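Local structure of single-stranded DNA-binding protein (Thermus aquaticus, 2IHE) at residues R55-G60 / E96-A101; I132-L137 / G194-G199; L174-W179 / V219-L224. The protein binds single-stranded DNA and probably recruits partner proteins to it during DNA replication, recombination and repair. One frame throughout, in Å; residues are numbered along the deposited sequence.

Contact 1 of 3, residues R55-G60 / E96-A101; sequences RVRLLG and EVQVRA
Arg57 carries the direct backbone bonds between 55-60 and 96-101, which run as parallel neighbours. Its N donates to Val99 O (3.0 Å) in a nearly straight bond, 169° at the hydrogen. Its O accepts from Ala101 N at 2.8 Å. These two bonds bracket Arg100, the residue paired with Arg57. Water takes over at both ends. One water accepts from Val99 N and donates to Arg55 O. The other accepts from Leu59 N and donates to Ala101 O, so these four backbone groups are satisfied as well.

The arginines are held mainly from outside the pair. Asp31 forms salt bridges with NE of both Arg55 and Arg57, and Glu83 with NH1 of Arg100. Gln98 OE1 lies at the edge of the Arg55 guanidinium, 2.6 Å from NH2, but the bent bond (116°) is weak. Gln98 NE2 gives another weak bond to Glu96 OE2. Arg100 bends at chi2 (71°), and its side chain crosses that of Leu59 at about a right angle. Leu59 CD1 sits over one face of the Arg100 guanidinium, 3.3 Å from NH2. On the other side of the sheet Leu58 CD1 meets Ala101 CB at 3.9 Å.

This is the parallel strand pair that closes an OB-fold barrel. Strand 29-38 flanks strand 50-59, strand 75-86 flanks strand 95-107, and helix 61-66 follows directly after Gly60.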
loop_
_atom_site.group_PDB
_atom_site.type_symbol
_atom_site.label_atom_id
_atom_site.label_comp_id
_atom_site.label_asym_id
_atom_site.label_seq_id
_atom_site.Cartn_x
_atom_site.Cartn_y
_atom_site.Cartn_z
ATOM N N ARG A 55 17.977 -2.084 6.200
ATOM C CA ARG A 55 18.785 -0.991 5.688
ATOM C C ARG A 55 18.099 -0.538 4.396
ATOM O O ARG A 55 17.848 -1.349 3.508
ATOM C CB ARG A 55 20.194 -1.473 5.364
ATOM C CG ARG A 55 21.175 -0.364 5.064
ATOM C CD ARG A 55 22.228 -0.870 4.122
ATOM N NE ARG A 55 21.671 -1.009 2.786
ATOM C CZ ARG A 55 22.120 -1.862 1.873
ATOM N NH1 ARG A 55 23.137 -2.664 2.155
ATOM N NH2 ARG A 55 21.556 -1.907 0.673
ATOM N N VAL A 56 17.776 0.746 4.296
ATOM C CA VAL A 56 17.128 1.260 3.097
ATOM C C VAL A 56 18.089 2.214 2.412
ATOM O O VAL A 56 18.748 3.024 3.065
ATOM C CB VAL A 56 15.806 2.016 3.419
ATOM C CG1 VAL A 56 15.011 1.249 4.453
ATOM C CG2 VAL A 56 16.091 3.429 3.882
ATOM N N ARG A 57 18.165 2.117 1.092
ATOM C CA ARG A 57 19.061 2.973 0.338
ATOM C C ARG A 57 18.365 4.084 -0.442
ATOM O O ARG A 57 17.408 3.849 -1.178
ATOM C CB ARG A 57 19.895 2.133 -0.618
ATOM C CG ARG A 57 20.749 2.977 -1.541
ATOM C CD ARG A 57 21.813 2.153 -2.239
ATOM N NE ARG A 57 22.773 1.596 -1.298
ATOM C CZ ARG A 57 23.938 1.070 -1.655
ATOM N NH1 ARG A 57 24.287 1.027 -2.935
ATOM N NH2 ARG A 57 24.759 0.597 -0.729
ATOM N N LEU A 58 18.862 5.301 -0.266
ATOM C CA LEU A 58 18.334 6.471 -0.950
ATOM C C LEU A 58 19.469 6.982 -1.845
ATOM O O LEU A 58 20.613 7.075 -1.405
ATOM C CB LEU A 58 17.920 7.519 0.087
ATOM C CG LEU A 58 17.081 8.727 -0.334
ATOM C CD1 LEU A 58 15.819 8.286 -1.079
ATOM C CD2 LEU A 58 16.740 9.516 0.916
ATOM N N LEU A 59 19.161 7.277 -3.103
ATOM C CA LEU A 59 20.176 7.752 -4.036
ATOM C C LEU A 59 19.778 9.080 -4.626
ATOM O O LEU A 59 18.600 9.416 -4.669
ATOM C CB LEU A 59 20.347 6.781 -5.202
ATOM C CG LEU A 59 20.742 5.327 -4.977
ATOM C CD1 LEU A 59 20.825 4.611 -6.317
ATOM C CD2 LEU A 59 22.067 5.274 -4.253
ATOM N N GLY A 60 20.765 9.833 -5.094
ATOM C CA GLY A 60 20.481 11.109 -5.726
ATOM C C GLY A 60 20.049 12.281 -4.861
ATOM O O GLY A 60 20.299 12.319 -3.652
ATOM N N GLU A 96 21.697 -10.545 -2.950
ATOM C CA GLU A 96 21.031 -9.780 -1.902
ATOM C C GLU A 96 19.790 -9.041 -2.391
ATOM O O GLU A 96 19.697 -8.641 -3.549
ATOM C CB GLU A 96 21.979 -8.745 -1.307
ATOM C CG GLU A 96 22.380 -7.666 -2.301
ATOM C CD GLU A 96 22.314 -6.266 -1.724
ATOM O OE1 GLU A 96 22.798 -6.069 -0.591
ATOM O OE2 GLU A 96 21.790 -5.360 -2.410
ATOM N N VAL A 97 18.841 -8.862 -1.484
ATOM C CA VAL A 97 17.614 -8.134 -1.772
ATOM C C VAL A 97 17.603 -6.974 -0.799
ATOM O O VAL A 97 17.746 -7.167 0.404
ATOM C CB VAL A 97 16.363 -8.990 -1.516
ATOM C CG1 VAL A 97 15.113 -8.169 -1.771
ATOM C CG2 VAL A 97 16.381 -10.200 -2.413
ATOM N N GLN A 98 17.450 -5.765 -1.311
ATOM C CA GLN A 98 17.438 -4.614 -0.434
ATOM C C GLN A 98 16.253 -3.728 -0.725
ATOM O O GLN A 98 15.616 -3.848 -1.767
ATOM C CB GLN A 98 18.721 -3.795 -0.604
ATOM C CG GLN A 98 18.896 -3.190 -1.995
ATOM C CD GLN A 98 20.132 -2.313 -2.104
ATOM O OE1 GLN A 98 20.210 -1.254 -1.487
ATOM N NE2 GLN A 98 21.106 -2.756 -2.893
ATOM N N VAL A 99 15.958 -2.840 0.215
ATOM C CA VAL A 99 14.876 -1.894 0.034
ATOM C C VAL A 99 15.500 -0.633 -0.552
ATOM O O VAL A 99 16.510 -0.129 -0.054
ATOM C CB VAL A 99 14.181 -1.530 1.364
ATOM C CG1 VAL A 99 13.058 -0.538 1.106
ATOM C CG2 VAL A 99 13.635 -2.768 2.020
ATOM N N ARG A 100 14.901 -0.150 -1.633
ATOM C CA ARG A 100 15.345 1.056 -2.316
ATOM C C ARG A 100 14.284 2.131 -2.086
ATOM O O ARG A 100 13.142 1.994 -2.515
ATOM C CB ARG A 100 15.498 0.781 -3.810
ATOM C CG ARG A 100 15.847 2.008 -4.626
ATOM C CD ARG A 100 17.275 2.483 -4.384
ATOM N NE ARG A 100 17.510 3.752 -5.064
ATOM C CZ ARG A 100 17.400 3.924 -6.377
ATOM N NH1 ARG A 100 17.063 2.901 -7.156
ATOM N NH2 ARG A 100 17.609 5.125 -6.910
ATOM N N ALA A 101 14.668 3.194 -1.391
ATOM C CA ALA A 101 13.747 4.266 -1.096
ATOM C C ALA A 101 13.652 5.259 -2.245
ATOM O O ALA A 101 14.657 5.770 -2.723
ATOM C CB ALA A 101 14.173 4.981 0.190
HETATM O O HOH W 1 17.083 -3.710 2.980
HETATM O O HOH W 2 16.612 7.035 -4.088
#

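Contact 2 of 3, residues I132-L137 / G194-G199; sequences ILMGNL and GLLVIG
Ile132 and Ile198 lie side by side and point the same way, with Ile132 CG1 4.1 Å from Ile198 CG1. They reach this position by different torsions. In Ile132, CG1 stands anti to the backbone N (chi1 177°). In Ile198 it stands anti to the carbonyl carbon (chi1 -59°). Leu196 is on the same face. Leu196 CD1 leans across the strand gap to 3.6 Å from Leu133 O, and also touches Met134 CB. Met134 runs extended through CB and CG, and bends only at its last torsion. The second subunit covers this face: its Phe9 packs on Ile132, its Phe77 on Leu196 and its Leu128 on Ile198.

The strands are antiparallel, the first and fourth of the C-terminal OB-fold barrel. Leu133 and Val197 form a hydrogen-bonded pair, with Val197 N to Leu133 O at 2.7 Å and Leu133 N to Val197 O at 2.8 Å. Gly135 and Leu195 form the next such pair. Leu195 O lies 3.1 Å from Met134 CA, a CA-H...O contact that supplements the ladder.

The face bearing Leu195 and Val197 looks into the barrel. Leu195 CD2 meets Leu137 CD2 at 3.8 Å, the two side chains meeting at a slant. Leu189 touches both of these leucines. Leu195 also packs on Leu155 and Leu157 of strand 151-159, and Val197 on Ala221 and Leu224 of strand 217-225.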
loop_
_atom_site.group_PDB
_atom_site.type_symbol
_atom_site.label_atom_id
_atom_site.label_comp_id
_atom_site.label_asym_id
_atom_site.label_seq_id
_atom_site.Cartn_x
_atom_site.Cartn_y
_atom_site.Cartn_z
ATOM N N ILE A 132 3.686 -5.275 -1.153
ATOM C CA ILE A 132 2.713 -5.772 -2.136
ATOM C C ILE A 132 3.446 -6.058 -3.459
ATOM O O ILE A 132 4.034 -5.165 -4.068
ATOM C CB ILE A 132 1.528 -4.778 -2.348
ATOM C CG1 ILE A 132 0.600 -5.332 -3.428
ATOM C CG2 ILE A 132 2.028 -3.394 -2.696
ATOM C CD1 ILE A 132 -0.746 -4.651 -3.504
ATOM N N LEU A 133 3.437 -7.320 -3.876
ATOM C CA LEU A 133 4.120 -7.746 -5.096
ATOM C C LEU A 133 3.232 -8.579 -5.998
ATOM O O LEU A 133 2.258 -9.175 -5.554
ATOM C CB LEU A 133 5.326 -8.622 -4.763
ATOM C CG LEU A 133 6.517 -8.145 -3.937
ATOM C CD1 LEU A 133 7.369 -9.366 -3.641
ATOM C CD2 LEU A 133 7.326 -7.083 -4.666
ATOM N N MET A 134 3.599 -8.629 -7.272
ATOM C CA MET A 134 2.894 -9.435 -8.263
ATOM C C MET A 134 3.919 -9.845 -9.311
ATOM O O MET A 134 4.606 -9.017 -9.900
ATOM C CB MET A 134 1.726 -8.666 -8.896
ATOM C CG MET A 134 0.925 -9.496 -9.892
ATOM S SD MET A 134 -0.783 -8.938 -10.071
ATOM C CE MET A 134 -0.547 -7.171 -10.306
ATOM N N GLY A 135 4.049 -11.146 -9.497
ATOM C CA GLY A 135 4.998 -11.656 -10.451
ATOM C C GLY A 135 4.606 -13.059 -10.825
ATOM O O GLY A 135 3.430 -13.425 -10.739
ATOM N N ASN A 136 5.594 -13.852 -11.222
ATOM C CA ASN A 136 5.359 -15.228 -11.630
ATOM C C ASN A 136 6.236 -16.154 -10.824
ATOM O O ASN A 136 7.349 -15.783 -10.459
ATOM C CB ASN A 136 5.694 -15.396 -13.113
ATOM C CG ASN A 136 4.746 -14.642 -14.006
ATOM O OD1 ASN A 136 3.654 -15.119 -14.311
ATOM N ND2 ASN A 136 5.147 -13.446 -14.419
ATOM N N LEU A 137 5.730 -17.352 -10.545
ATOM C CA LEU A 137 6.503 -18.340 -9.811
ATOM C C LEU A 137 7.653 -18.778 -10.720
ATOM O O LEU A 137 7.469 -18.959 -11.924
ATOM C CB LEU A 137 5.651 -19.564 -9.452
ATOM C CG LEU A 137 4.499 -19.413 -8.469
ATOM C CD1 LEU A 137 4.089 -20.793 -8.024
ATOM C CD2 LEU A 137 4.924 -18.602 -7.269
ATOM N N GLY A 194 0.823 -16.769 -12.160
ATOM C CA GLY A 194 0.894 -15.394 -11.707
ATOM C C GLY A 194 0.496 -15.389 -10.246
ATOM O O GLY A 194 -0.351 -16.185 -9.832
ATOM N N LEU A 195 1.093 -14.509 -9.452
ATOM C CA LEU A 195 0.759 -14.472 -8.041
ATOM C C LEU A 195 0.760 -13.057 -7.484
ATOM O O LEU A 195 1.668 -12.281 -7.773
ATOM C CB LEU A 195 1.752 -15.345 -7.256
ATOM C CG LEU A 195 1.554 -15.526 -5.741
ATOM C CD1 LEU A 195 0.200 -16.173 -5.479
ATOM C CD2 LEU A 195 2.677 -16.389 -5.164
ATOM N N LEU A 196 -0.271 -12.725 -6.705
ATOM C CA LEU A 196 -0.364 -11.422 -6.051
ATOM C C LEU A 196 -0.025 -11.684 -4.591
ATOM O O LEU A 196 -0.648 -12.532 -3.952
ATOM C CB LEU A 196 -1.780 -10.833 -6.146
ATOM C CG LEU A 196 -2.047 -9.535 -5.359
ATOM C CD1 LEU A 196 -1.191 -8.395 -5.901
ATOM C CD2 LEU A 196 -3.525 -9.185 -5.457
ATOM N N VAL A 197 0.965 -10.961 -4.075
ATOM C CA VAL A 197 1.404 -11.124 -2.692
ATOM C C VAL A 197 1.257 -9.859 -1.842
ATOM O O VAL A 197 1.613 -8.758 -2.260
ATOM C CB VAL A 197 2.900 -11.568 -2.628
ATOM C CG1 VAL A 197 3.312 -11.821 -1.176
ATOM C CG2 VAL A 197 3.130 -12.814 -3.482
ATOM N N ILE A 198 0.709 -10.029 -0.646
ATOM C CA ILE A 198 0.572 -8.926 0.290
ATOM C C ILE A 198 1.046 -9.424 1.660
ATOM O O ILE A 198 0.479 -10.357 2.232
ATOM C CB ILE A 198 -0.876 -8.420 0.370
ATOM C CG1 ILE A 198 -1.336 -7.963 -1.013
ATOM C CG2 ILE A 198 -0.962 -7.249 1.342
ATOM C CD1 ILE A 198 -2.700 -7.314 -1.015
ATOM N N GLY A 199 2.124 -8.824 2.151
ATOM C CA GLY A 199 2.668 -9.209 3.440
ATOM C C GLY A 199 3.650 -8.225 4.058
ATOM O O GLY A 199 3.541 -7.007 3.921
#

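Contact 3 of 3, residues L174-W179 / V219-L224; sequences LEVQAW and VEALRL
Trp179 and Glu220 are joined by a side-chain hydrogen bond, from Trp179 NE1 to Glu220 OE2 at 3.0 Å. The bond is bent, 137° at the hydrogen. The indole N-H meets the oxygen from above the carboxylate plane, 58° out of it. A bend at chi2 of Glu220 (89°) turns the carboxylate along the sheet toward the ring. The other oxygen, OE1, has a salt bridge to Arg218, so both ends of the carboxylate are used. Gln177 lies alongside Glu220, and its own OE1 accepts from Arg154. With an alanine at Glu220, Trp179 NE1 would probably lose its acceptor and Arg218 a salt-bridge partner, and the indole would be freer to turn.

Beneath these side chains runs a parallel backbone ladder. Val219 N donates to Glu175 O, Gln177 N to Val219 O and Ala221 N to Gln177 O, each at 3.0 Å. A water extends it, accepting from Trp179 N and donating to Ala221 O at 2.6 Å. This parallel pairing of third and fifth strands closes the C-terminal OB-fold barrel. At Leu222 the chain bends into its next strand segment. There two residues, Leu222 and Arg223, stand against the single residue Ile198 of strand 194-203, which makes a classic beta bulge. Arg223 NH1 donates a hydrogen bond to Ala127 O of the second subunit.

Apolar groups pack on the face opposite Gln177 and Glu220. Val176 CG1 touches Ala221 CB at 3.9 Å. Ala178 CB lies 4.2 Å from Ala221 CB and equally far from Leu224 CD1. Leu224 also packs on Leu182, Trp185 and Ala186 of helix 180-186.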
loop_
_atom_site.group_PDB
_atom_site.type_symbol
_atom_site.label_atom_id
_atom_site.label_comp_id
_atom_site.label_asym_id
_atom_site.label_seq_id
_atom_site.Cartn_x
_atom_site.Cartn_y
_atom_site.Cartn_z
ATOM N N LEU A 174 12.450 -12.804 -5.878
ATOM C CA LEU A 174 12.180 -12.682 -4.458
ATOM C C LEU A 174 11.658 -13.981 -3.841
ATOM O O LEU A 174 11.013 -14.786 -4.511
ATOM C CB LEU A 174 11.184 -11.539 -4.254
ATOM C CG LEU A 174 11.616 -10.265 -4.986
ATOM C CD1 LEU A 174 10.453 -9.334 -5.080
ATOM C CD2 LEU A 174 12.790 -9.602 -4.277
ATOM N N GLU A 175 11.953 -14.176 -2.562
ATOM C CA GLU A 175 11.516 -15.359 -1.840
ATOM C C GLU A 175 10.295 -14.979 -1.000
ATOM O O GLU A 175 10.260 -13.907 -0.393
ATOM C CB GLU A 175 12.646 -15.845 -0.936
ATOM C CG GLU A 175 12.789 -17.344 -0.850
ATOM C CD GLU A 175 12.935 -17.988 -2.213
ATOM O OE1 GLU A 175 13.520 -17.357 -3.120
ATOM O OE2 GLU A 175 12.476 -19.137 -2.371
ATOM N N VAL A 176 9.293 -15.857 -0.982
ATOM C CA VAL A 176 8.073 -15.626 -0.220
ATOM C C VAL A 176 7.742 -16.872 0.599
ATOM O O VAL A 176 8.013 -17.993 0.179
ATOM C CB VAL A 176 6.880 -15.311 -1.147
ATOM C CG1 VAL A 176 5.681 -14.891 -0.320
ATOM C CG2 VAL A 176 7.254 -14.218 -2.128
ATOM N N GLN A 177 7.173 -16.668 1.780
ATOM C CA GLN A 177 6.797 -17.781 2.639
ATOM C C GLN A 177 5.413 -17.566 3.228
ATOM O O GLN A 177 5.070 -16.461 3.625
ATOM C CB GLN A 177 7.807 -17.946 3.769
ATOM C CG GLN A 177 7.424 -19.043 4.746
ATOM C CD GLN A 177 8.429 -19.203 5.864
ATOM O OE1 GLN A 177 9.546 -19.681 5.649
ATOM N NE2 GLN A 177 8.041 -18.793 7.069
ATOM N N ALA A 178 4.622 -18.631 3.282
ATOM C CA ALA A 178 3.270 -18.561 3.824
ATOM C C ALA A 178 3.010 -19.765 4.735
ATOM O O ALA A 178 3.598 -20.832 4.560
ATOM C CB ALA A 178 2.256 -18.521 2.692
ATOM N N TRP A 179 2.115 -19.585 5.702
ATOM C CA TRP A 179 1.804 -20.631 6.672
ATOM C C TRP A 179 0.358 -21.103 6.705
ATOM O O TRP A 179 -0.548 -20.442 6.189
ATOM C CB TRP A 179 2.159 -20.158 8.089
ATOM C CG TRP A 179 3.586 -19.777 8.295
ATOM C CD1 TRP A 179 4.205 -18.624 7.890
ATOM C CD2 TRP A 179 4.586 -20.563 8.946
ATOM N NE1 TRP A 179 5.535 -18.648 8.248
ATOM C CE2 TRP A 179 5.794 -19.828 8.899
ATOM C CE3 TRP A 179 4.580 -21.822 9.565
ATOM C CZ2 TRP A 179 6.986 -20.315 9.449
ATOM C CZ3 TRP A 179 5.764 -22.304 10.110
ATOM C CH2 TRP A 179 6.951 -21.552 10.048
ATOM N N VAL A 219 9.949 -12.206 2.068
ATOM C CA VAL A 219 8.612 -11.698 2.362
ATOM C C VAL A 219 7.725 -12.723 3.078
ATOM O O VAL A 219 7.657 -13.884 2.676
ATOM C CB VAL A 219 7.881 -11.246 1.055
ATOM C CG1 VAL A 219 6.498 -10.722 1.392
ATOM C CG2 VAL A 219 8.680 -10.170 0.336
ATOM N N GLU A 220 7.057 -12.289 4.147
ATOM C CA GLU A 220 6.141 -13.163 4.883
ATOM C C GLU A 220 4.731 -12.780 4.432
ATOM O O GLU A 220 4.198 -11.752 4.846
ATOM C CB GLU A 220 6.268 -12.954 6.393
ATOM C CG GLU A 220 5.641 -14.077 7.212
ATOM C CD GLU A 220 6.607 -15.229 7.502
ATOM O OE1 GLU A 220 7.492 -15.514 6.669
ATOM O OE2 GLU A 220 6.475 -15.857 8.572
ATOM N N ALA A 221 4.147 -13.615 3.576
ATOM C CA ALA A 221 2.821 -13.383 3.014
ATOM C C ALA A 221 1.704 -13.445 4.034
ATOM O O ALA A 221 1.593 -14.412 4.789
ATOM C CB ALA A 221 2.548 -14.383 1.902
ATOM N N LEU A 222 0.885 -12.395 4.048
ATOM C CA LEU A 222 -0.262 -12.298 4.939
ATOM C C LEU A 222 -1.485 -12.568 4.070
ATOM O O LEU A 222 -2.555 -12.943 4.554
ATOM C CB LEU A 222 -0.330 -10.903 5.554
ATOM C CG LEU A 222 0.882 -10.514 6.399
ATOM C CD1 LEU A 222 0.915 -9.020 6.605
ATOM C CD2 LEU A 222 0.826 -11.242 7.719
ATOM N N ARG A 223 -1.313 -12.386 2.767
ATOM C CA ARG A 223 -2.403 -12.630 1.832
ATOM C C ARG A 223 -1.884 -13.043 0.449
ATOM O O ARG A 223 -0.849 -12.548 0.002
ATOM C CB ARG A 223 -3.270 -11.381 1.735
ATOM C CG ARG A 223 -4.473 -11.599 0.905
ATOM C CD ARG A 223 -5.615 -10.762 1.391
ATOM N NE ARG A 223 -6.786 -10.959 0.543
ATOM C CZ ARG A 223 -7.912 -10.266 0.670
ATOM N NH1 ARG A 223 -8.012 -9.327 1.615
ATOM N NH2 ARG A 223 -8.934 -10.515 -0.143
ATOM N N LEU A 224 -2.583 -13.974 -0.204
ATOM C CA LEU A 224 -2.198 -14.458 -1.535
ATOM C C LEU A 224 -3.405 -14.647 -2.464
ATOM O O LEU A 224 -4.462 -15.124 -2.041
ATOM C CB LEU A 224 -1.415 -15.780 -1.437
ATOM C CG LEU A 224 -0.038 -15.841 -0.757
ATOM C CD1 LEU A 224 0.500 -17.259 -0.856
ATOM C CD2 LEU A 224 0.920 -14.880 -1.413
HETATM O O HOH W 3 1.041 -16.728 5.921
#

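How the contacts relate
From the N terminus, contact 1 joins strand 50-59 to strand 95-107 and closes the loop that holds helix 61-66 and strand 75-86. The chain then goes on into the second OB fold. Contact 2 opens at 132-137 and contact 3 at 174-179; contact 2 closes at 194-199 and contact 3 at 219-224, so these two cross. Contact 2 ties strand 128-145 to strand 194-203, and contact 3 ties strand 172-179 to strand 217-225. They also touch: strands 194-203 and 217-225 are neighbours, and Leu133 packs on Leu174. Contacts 1 and 3 are equivalent parallel pairs in the two OB folds. Val97 packs on Leu174 where they meet. Contacts 1 and 2 do not touch.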